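Local coordinates for protein L-asparagine oxygenase (Streptomyces coelicolor, PDB 2OG5) that catalyses the iron(II)- and 2-oxoglutarate-dependent 3-hydroxylation of L-asparagine, supplying 3-hydroxyasparagine for a calcium-dependent lipopeptide antibiotic, at residues R92-I100 with R208-L216; S258-L266 with V304-G312. All coordinates share one frame; numbering follows the deposited sequence.

Contact 1 of 2, residues R92-I100 with R208-L216; sequences RDSGPDGAI and RTACVRRVL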
loop_
_atom_site.group_PDB
_atom_site.type_symbol
_atom_site.label_atom_id
_atom_site.label_comp_id
_atom_site.label_asym_id
_atom_site.label_seq_id
_atom_site.Cartn_x
_atom_site.Cartn_y
_atom_site.Cartn_z
ATOM N N ARG A 92 -11.495 -11.844 -0.263
ATOM C CA ARG A 92 -12.913 -12.022 0.072
ATOM C C ARG A 92 -13.273 -11.390 1.416
ATOM O O ARG A 92 -14.364 -10.839 1.573
ATOM C CB ARG A 92 -13.270 -13.507 0.068
ATOM C CG ARG A 92 -14.705 -13.846 0.473
ATOM C CD ARG A 92 -15.714 -13.153 -0.391
ATOM N NE ARG A 92 -17.087 -13.445 0.028
ATOM C CZ ARG A 92 -17.777 -12.682 0.866
ATOM N NH1 ARG A 92 -17.226 -11.601 1.408
ATOM N NH2 ARG A 92 -19.023 -13.000 1.171
ATOM N N ASP A 93 -12.364 -11.499 2.381
ATOM C CA ASP A 93 -12.567 -10.959 3.721
ATOM C C ASP A 93 -11.202 -10.618 4.320
ATOM O O ASP A 93 -10.420 -11.507 4.631
ATOM C CB ASP A 93 -13.295 -11.995 4.577
ATOM C CG ASP A 93 -13.598 -11.508 5.981
ATOM O OD1 ASP A 93 -13.093 -10.442 6.402
ATOM O OD2 ASP A 93 -14.368 -12.212 6.677
ATOM N N SER A 94 -10.917 -9.325 4.452
ATOM C CA SER A 94 -9.610 -8.889 4.938
ATOM C C SER A 94 -9.505 -8.900 6.470
ATOM O O SER A 94 -8.468 -8.546 7.029
ATOM C CB SER A 94 -9.254 -7.523 4.354
ATOM O OG SER A 94 -10.256 -6.573 4.634
ATOM N N GLY A 95 -10.566 -9.336 7.142
ATOM C CA GLY A 95 -10.525 -9.584 8.574
ATOM C C GLY A 95 -10.596 -8.335 9.429
ATOM O O GLY A 95 -10.665 -7.226 8.928
ATOM N N PRO A 96 -10.576 -8.516 10.751
ATOM C CA PRO A 96 -10.763 -7.390 11.656
ATOM C C PRO A 96 -9.680 -6.307 11.602
ATOM O O PRO A 96 -9.948 -5.185 12.008
ATOM C CB PRO A 96 -10.817 -8.055 13.041
ATOM C CG PRO A 96 -10.183 -9.369 12.870
ATOM C CD PRO A 96 -10.428 -9.795 11.464
ATOM N N ASP A 97 -8.477 -6.631 11.125
ATOM C CA ASP A 97 -7.419 -5.635 10.991
ATOM C C ASP A 97 -7.200 -5.171 9.554
ATOM O O ASP A 97 -6.392 -4.279 9.309
ATOM C CB ASP A 97 -6.122 -6.172 11.568
ATOM C CG ASP A 97 -6.235 -6.423 13.041
ATOM O OD1 ASP A 97 -6.413 -5.429 13.767
ATOM O OD2 ASP A 97 -6.165 -7.602 13.465
ATOM N N GLY A 98 -7.930 -5.760 8.613
ATOM C CA GLY A 98 -7.863 -5.327 7.221
ATOM C C GLY A 98 -6.475 -5.367 6.628
ATOM O O GLY A 98 -6.118 -4.506 5.822
ATOM N N ALA A 99 -5.688 -6.363 7.015
ATOM C CA ALA A 99 -4.302 -6.467 6.593
ATOM C C ALA A 99 -3.807 -7.897 6.717
ATOM O O ALA A 99 -4.298 -8.672 7.539
ATOM C CB ALA A 99 -3.422 -5.536 7.433
ATOM N N ILE A 100 -2.830 -8.243 5.890
ATOM C CA ILE A 100 -2.181 -9.542 5.952
ATOM C C ILE A 100 -0.679 -9.329 5.776
ATOM O O ILE A 100 -0.267 -8.391 5.088
ATOM C CB ILE A 100 -2.757 -10.529 4.892
ATOM C CG1 ILE A 100 -2.102 -11.910 4.994
ATOM C CG2 ILE A 100 -2.602 -9.997 3.476
ATOM C CD1 ILE A 100 -2.882 -12.990 4.217
ATOM N N ARG A 208 2.467 1.212 10.666
ATOM C CA ARG A 208 1.293 1.159 11.533
ATOM C C ARG A 208 0.048 1.028 10.672
ATOM O O ARG A 208 -0.114 1.781 9.707
ATOM C CB ARG A 208 1.186 2.413 12.400
ATOM C CG ARG A 208 2.410 2.687 13.295
ATOM C CD ARG A 208 2.036 3.650 14.413
ATOM N NE ARG A 208 1.303 2.987 15.493
ATOM C CZ ARG A 208 0.490 3.604 16.353
ATOM N NH1 ARG A 208 0.263 4.906 16.270
ATOM N NH2 ARG A 208 -0.104 2.914 17.311
ATOM N N THR A 209 -0.817 0.071 11.000
ATOM C CA THR A 209 -2.100 -0.088 10.288
ATOM C C THR A 209 -3.248 -0.071 11.294
ATOM O O THR A 209 -3.151 -0.681 12.351
ATOM C CB THR A 209 -2.135 -1.388 9.446
ATOM O OG1 THR A 209 -1.989 -2.532 10.291
ATOM C CG2 THR A 209 -1.013 -1.380 8.407
ATOM N N ALA A 210 -4.329 0.641 10.972
ATOM C CA ALA A 210 -5.506 0.684 11.846
ATOM C C ALA A 210 -6.785 0.531 11.034
ATOM O O ALA A 210 -7.003 1.254 10.068
ATOM C CB ALA A 210 -5.539 1.976 12.623
ATOM N N CYS A 211 -7.631 -0.404 11.447
ATOM C CA CYS A 211 -8.815 -0.773 10.681
ATOM C C CYS A 211 -10.062 -0.186 11.300
ATOM O O CYS A 211 -10.244 -0.237 12.528
ATOM C CB CYS A 211 -8.915 -2.296 10.607
ATOM S SG CYS A 211 -10.214 -2.937 9.528
ATOM N N VAL A 212 -10.927 0.362 10.453
ATOM C CA VAL A 212 -12.217 0.895 10.904
ATOM C C VAL A 212 -13.043 -0.167 11.646
ATOM O O VAL A 212 -13.854 0.178 12.511
ATOM C CB VAL A 212 -13.039 1.484 9.733
ATOM C CG1 VAL A 212 -13.529 0.392 8.796
ATOM C CG2 VAL A 212 -14.216 2.319 10.261
ATOM N N ARG A 213 -12.824 -1.448 11.346
ATOM C CA ARG A 213 -13.531 -2.541 12.044
ATOM C C ARG A 213 -13.199 -2.636 13.538
ATOM O O ARG A 213 -14.049 -3.043 14.340
ATOM C CB ARG A 213 -13.250 -3.895 11.384
ATOM C CG ARG A 213 -13.818 -4.002 9.982
ATOM C CD ARG A 213 -13.433 -5.285 9.264
ATOM N NE ARG A 213 -14.093 -5.285 7.963
ATOM C CZ ARG A 213 -13.558 -5.718 6.819
ATOM N NH1 ARG A 213 -12.346 -6.230 6.771
ATOM N NH2 ARG A 213 -14.261 -5.635 5.704
ATOM N N ARG A 214 -11.965 -2.288 13.904
ATOM C CA ARG A 214 -11.559 -2.266 15.309
ATOM C C ARG A 214 -12.099 -1.051 16.028
ATOM O O ARG A 214 -12.354 -1.125 17.223
ATOM C CB ARG A 214 -10.037 -2.264 15.480
ATOM C CG ARG A 214 -9.302 -3.488 14.969
ATOM C CD ARG A 214 -9.654 -4.728 15.762
ATOM N NE ARG A 214 -8.696 -5.815 15.558
ATOM C CZ ARG A 214 -8.844 -7.043 16.050
ATOM N NH1 ARG A 214 -9.899 -7.347 16.798
ATOM N NH2 ARG A 214 -7.926 -7.969 15.812
ATOM N N VAL A 215 -12.249 0.076 15.334
ATOM C CA VAL A 215 -12.599 1.316 16.024
ATOM C C VAL A 215 -14.081 1.664 16.019
ATOM O O VAL A 215 -14.553 2.248 16.993
ATOM C CB VAL A 215 -11.778 2.541 15.542
ATOM C CG1 VAL A 215 -10.286 2.205 15.510
ATOM C CG2 VAL A 215 -12.232 3.030 14.216
ATOM N N LEU A 216 -14.816 1.313 14.963
ATOM C CA LEU A 216 -16.224 1.730 14.856
ATOM C C LEU A 216 -17.049 1.448 16.125
ATOM O O LEU A 216 -17.752 2.340 16.589
ATOM C CB LEU A 216 -16.903 1.132 13.613
ATOM C CG LEU A 216 -18.344 1.603 13.362
ATOM C CD1 LEU A 216 -18.398 3.100 13.103
ATOM C CD2 LEU A 216 -18.970 0.853 12.197
HETATM O O HOH W 1 -13.373 -7.536 3.778
HETATM O O HOH W 2 -4.587 -2.953 10.950
HETATM O O HOH W 3 -6.045 -2.755 13.344
#

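Contact 2 of 2, residues S258-L266 with V304-G312; sequences SDPDLRVDL and VDNRVTVHG. With NA (sodium ion), chain B.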
loop_
_atom_site.group_PDB
_atom_site.type_symbol
_atom_site.label_atom_id
_atom_site.label_comp_id
_atom_site.label_asym_id
_atom_site.label_seq_id
_atom_site.Cartn_x
_atom_site.Cartn_y
_atom_site.Cartn_z
ATOM N N SER A 258 -22.755 -1.105 9.547
ATOM C CA SER A 258 -22.015 -1.926 10.499
ATOM C C SER A 258 -20.609 -2.281 10.018
ATOM O O SER A 258 -19.701 -2.461 10.839
ATOM C CB SER A 258 -22.781 -3.208 10.826
ATOM O OG SER A 258 -22.911 -4.036 9.694
ATOM N N ASP A 259 -20.446 -2.387 8.695
ATOM C CA ASP A 259 -19.167 -2.741 8.067
ATOM C C ASP A 259 -18.823 -1.720 6.969
ATOM O O ASP A 259 -18.697 -2.071 5.790
ATOM C CB ASP A 259 -19.271 -4.177 7.502
ATOM C CG ASP A 259 -17.966 -4.712 6.916
ATOM O OD1 ASP A 259 -16.865 -4.242 7.273
ATOM O OD2 ASP A 259 -18.041 -5.656 6.094
ATOM N N PRO A 260 -18.646 -0.443 7.355
ATOM C CA PRO A 260 -18.352 0.572 6.347
ATOM C C PRO A 260 -16.942 0.497 5.756
ATOM O O PRO A 260 -16.030 -0.079 6.357
ATOM C CB PRO A 260 -18.487 1.882 7.125
ATOM C CG PRO A 260 -18.167 1.525 8.520
ATOM C CD PRO A 260 -18.716 0.130 8.713
ATOM N N ASP A 261 -16.780 1.084 4.575
ATOM C CA ASP A 261 -15.460 1.504 4.112
ATOM C C ASP A 261 -15.194 2.895 4.676
ATOM O O ASP A 261 -16.106 3.546 5.204
ATOM C CB ASP A 261 -15.404 1.564 2.586
ATOM C CG ASP A 261 -15.565 0.211 1.926
ATOM O OD1 ASP A 261 -15.323 -0.830 2.564
ATOM O OD2 ASP A 261 -15.918 0.193 0.727
ATOM N N LEU A 262 -13.960 3.377 4.561
ATOM C CA LEU A 262 -13.691 4.779 4.898
ATOM C C LEU A 262 -12.732 5.457 3.935
ATOM O O LEU A 262 -12.039 4.804 3.156
ATOM C CB LEU A 262 -13.211 4.931 6.340
ATOM C CG LEU A 262 -11.733 4.746 6.646
ATOM C CD1 LEU A 262 -11.507 5.112 8.113
ATOM C CD2 LEU A 262 -11.284 3.312 6.346
ATOM N N ARG A 263 -12.726 6.782 3.996
ATOM C CA ARG A 263 -11.909 7.609 3.130
ATOM C C ARG A 263 -11.450 8.804 3.963
ATOM O O ARG A 263 -12.236 9.720 4.236
ATOM C CB ARG A 263 -12.740 8.046 1.925
ATOM C CG ARG A 263 -11.992 8.836 0.890
ATOM C CD ARG A 263 -12.855 9.047 -0.338
ATOM N NE ARG A 263 -13.713 10.207 -0.206
ATOM C CZ ARG A 263 -13.496 11.394 -0.781
ATOM N NH1 ARG A 263 -12.418 11.628 -1.524
ATOM N NH2 ARG A 263 -14.369 12.368 -0.599
ATOM N N VAL A 264 -10.197 8.774 4.410
ATOM C CA VAL A 264 -9.679 9.835 5.263
ATOM C C VAL A 264 -8.162 9.931 5.171
ATOM O O VAL A 264 -7.479 8.936 4.939
ATOM C CB VAL A 264 -10.110 9.625 6.746
ATOM C CG1 VAL A 264 -9.362 8.459 7.389
ATOM C CG2 VAL A 264 -9.942 10.916 7.571
ATOM N N ASP A 265 -7.656 11.148 5.335
ATOM C CA ASP A 265 -6.219 11.382 5.469
ATOM C C ASP A 265 -6.077 12.377 6.600
ATOM O O ASP A 265 -6.522 13.510 6.463
ATOM C CB ASP A 265 -5.657 11.931 4.156
ATOM C CG ASP A 265 -4.158 12.138 4.192
ATOM O OD1 ASP A 265 -3.634 12.539 5.242
ATOM O OD2 ASP A 265 -3.509 11.904 3.152
ATOM N N LEU A 266 -5.516 11.954 7.731
ATOM C CA LEU A 266 -5.495 12.830 8.910
ATOM C C LEU A 266 -4.592 14.051 8.718
ATOM O O LEU A 266 -4.707 15.018 9.471
ATOM C CB LEU A 266 -5.171 12.051 10.188
ATOM C CG LEU A 266 -6.343 11.180 10.670
ATOM C CD1 LEU A 266 -5.892 10.253 11.767
ATOM C CD2 LEU A 266 -7.506 12.026 11.155
ATOM N N VAL A 304 -2.281 -4.149 2.697
ATOM C CA VAL A 304 -3.258 -3.371 3.445
ATOM C C VAL A 304 -4.509 -3.179 2.580
ATOM O O VAL A 304 -4.411 -2.808 1.418
ATOM C CB VAL A 304 -2.673 -1.997 3.817
ATOM C CG1 VAL A 304 -3.669 -1.173 4.603
ATOM C CG2 VAL A 304 -1.350 -2.163 4.612
ATOM N N ASP A 305 -5.671 -3.496 3.133
ATOM C CA ASP A 305 -6.944 -3.255 2.476
ATOM C C ASP A 305 -7.299 -1.795 2.668
ATOM O O ASP A 305 -7.744 -1.374 3.734
ATOM C CB ASP A 305 -8.015 -4.171 3.062
ATOM C CG ASP A 305 -9.342 -4.054 2.340
ATOM O OD1 ASP A 305 -9.548 -3.019 1.663
ATOM O OD2 ASP A 305 -10.188 -4.979 2.465
ATOM N N ASN A 306 -7.078 -1.015 1.622
ATOM C CA ASN A 306 -7.212 0.432 1.668
ATOM C C ASN A 306 -8.652 0.911 1.711
ATOM O O ASN A 306 -8.886 2.123 1.860
ATOM C CB ASN A 306 -6.496 1.043 0.451
ATOM C CG ASN A 306 -6.245 2.542 0.588
ATOM O OD1 ASN A 306 -5.777 3.017 1.637
ATOM N ND2 ASN A 306 -6.513 3.292 -0.484
ATOM N N ARG A 307 -9.613 -0.006 1.576
ATOM C CA ARG A 307 -11.034 0.347 1.739
ATOM C C ARG A 307 -11.408 0.502 3.216
ATOM O O ARG A 307 -12.318 1.275 3.543
ATOM C CB ARG A 307 -11.961 -0.724 1.143
ATOM C CG ARG A 307 -12.219 -0.681 -0.359
ATOM C CD ARG A 307 -11.159 -1.370 -1.173
ATOM N NE ARG A 307 -10.937 -2.766 -0.806
ATOM C CZ ARG A 307 -11.460 -3.832 -1.409
ATOM N NH1 ARG A 307 -12.234 -3.719 -2.472
ATOM N NH2 ARG A 307 -11.179 -5.040 -0.954
ATOM N N VAL A 308 -10.722 -0.230 4.098
ATOM C CA VAL A 308 -11.107 -0.312 5.509
ATOM C C VAL A 308 -9.979 0.010 6.490
ATOM O O VAL A 308 -10.228 0.136 7.688
ATOM C CB VAL A 308 -11.689 -1.696 5.870
ATOM C CG1 VAL A 308 -13.033 -1.907 5.189
ATOM C CG2 VAL A 308 -10.711 -2.814 5.539
ATOM N N THR A 309 -8.755 0.169 5.995
ATOM C CA THR A 309 -7.592 0.310 6.857
ATOM C C THR A 309 -6.749 1.493 6.432
ATOM O O THR A 309 -6.414 1.615 5.249
ATOM C CB THR A 309 -6.771 -0.994 6.829
ATOM O OG1 THR A 309 -7.593 -2.043 7.337
ATOM C CG2 THR A 309 -5.496 -0.918 7.679
ATOM N N VAL A 310 -6.434 2.356 7.397
ATOM C CA VAL A 310 -5.478 3.440 7.228
ATOM C C VAL A 310 -4.093 2.979 7.653
ATOM O O VAL A 310 -3.953 2.018 8.410
ATOM C CB VAL A 310 -5.874 4.685 8.044
ATOM C CG1 VAL A 310 -7.217 5.246 7.563
ATOM C CG2 VAL A 310 -5.949 4.380 9.560
ATOM N N HIS A 311 -3.061 3.646 7.146
ATOM C CA HIS A 311 -1.703 3.317 7.576
ATOM C C HIS A 311 -0.884 4.565 7.819
ATOM O O HIS A 311 -1.198 5.660 7.345
ATOM C CB HIS A 311 -1.014 2.390 6.567
ATOM C CG HIS A 311 -0.692 3.042 5.262
ATOM N ND1 HIS A 311 -1.618 3.175 4.247
ATOM C CD2 HIS A 311 0.456 3.597 4.803
ATOM C CE1 HIS A 311 -1.052 3.780 3.219
ATOM N NE2 HIS A 311 0.203 4.053 3.531
ATOM N N GLY A 312 0.172 4.363 8.594
ATOM C CA GLY A 312 1.143 5.390 8.925
ATOM C C GLY A 312 2.470 4.733 9.240
ATOM O O GLY A 312 2.687 3.561 8.938
HETATM NA NA NA B . 0.622 5.633 2.205
HETATM O O HOH W 4 -9.990 4.680 1.305
HETATM O O HOH W 5 1.338 7.071 1.088
HETATM O O HOH W 6 2.497 5.782 2.991
HETATM O O HOH W 7 2.255 3.914 1.279
#

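Contact 1 of 2, residues R92-I100 with R208-L216
Arg213 and Arg214, side by side in the first turn of the short helix 212-215, grip the Gly95-Gly98 type I turn and the residues before it. The charged grip belongs to Arg214, which takes Asp97 side-on: NE donates to OD1 at 2.9 Å along a nearly straight path (171°), and NH2 donates to OD2 at 3.0 Å. Carboxylate and guanidinium planes stand 53° apart, and OD1 is approached from above its own plane although it lies in that of the guanidinium. A bend at chi2 folds the arginine back over the turn, where Pro96 CB sits on one guanidinium face, 3.7 Å from CZ of Arg214.

Across the contact Arg213, its chain extended from CG to NE, meets uncharged acceptors. Its NH1 donates twice, to Gly95 O (2.9 Å) and to Ser94 OG (3.0 Å). Gly98 N, closing the turn, reaches Gly95 O from the opposite face of the carbonyl plane, so this one oxygen serves both turn and arginine. Asp93 OD1 accepts from Gly95 N in an Asx turn just after helix 81-92.

Cys211 packs on the turn, SG lying 3.4 Å from Pro96 O, which is buried without a polar partner. Chi1 of -173° sets the sulfur opposite its own backbone N and leaves it placed to accept from Arg213 N as N-cap. Waters fill in: one links Ser94 N to Arg213 NH2, another Asp97 O to Thr209 OG1, which also bonds His294.

Arg213 NE forms a salt bridge with Asp259, and Ser94 OG bonds Asp305. The contact joins the turn before strand 99-103 of the mixed sheet to the end of strand 207-211 of the four-stranded sheet in the jelly roll, while Arg214 touches helix 274-290 at Thr290.

Contact 2 of 2, residues S258-L266 with V304-G312
Pro260 O starts the contact, lying 3.7 Å from Val308 CG1. Asp261 then runs alongside Arg307, both side chains pointing the same way, but its carboxylate meets the aliphatic base of the arginine: OD1 is 3.7 Å from Arg307 CB. The guanidinium is turned elsewhere by bends at chi2 (84°) and chi3 (56°), which bring NE to Asp305 OD1 at 2.8 Å. Leu262 N donates to Arg307 O (2.9 Å), the donor almost in line with the C=O bond, in the one direct hydrogen bond between the segments. Leu262 CD2 lies against the Val308 carbonyl, while water 4 donates to both Leu262 O and Asn306 O. Farther on, Val264 CG1 meets Val310 CG1 at 3.9 Å, beside Phe287 and Leu280 of helix 274-290.

Asp305 OD1 receives Arg307 N as well, from the other face of its carboxylate; this Asx turn and salt bridge probably stiffen the bend between strands 301-305 and 309-313. Sodium, held by His311 NE2 (2.1 Å), His179, Glu181 and three waters, sits where the same residues bind iron(II) in the active enzyme. Asn306 ties the bend to Pro189 O through ND2 and to Glu181 N through OD1, consistent with a second-shell role.

How the contacts relate
From the N terminus, helix 81-92 runs into the start of contact 1, which closes a loop of about a hundred residues between 92-100 and 208-216. Contact 2 opens only afterwards, at 258-266, and closes a shorter loop containing helix 274-290 on 304-312; the two loops follow in series, neither nesting nor crossing. Their centres are about 8 Å apart and they meet directly: Arg208 O lies 2.8 Å from Gly312 N, a probable hydrogen bond, and Val212 CG1 packs on Pro260 O. Strands 99-103 and 301-305 are neighbours in the mixed sheet, 207-211 and 309-313 in the four-stranded one; the bend between 301-305 and 309-313 passes from one sheet to the other.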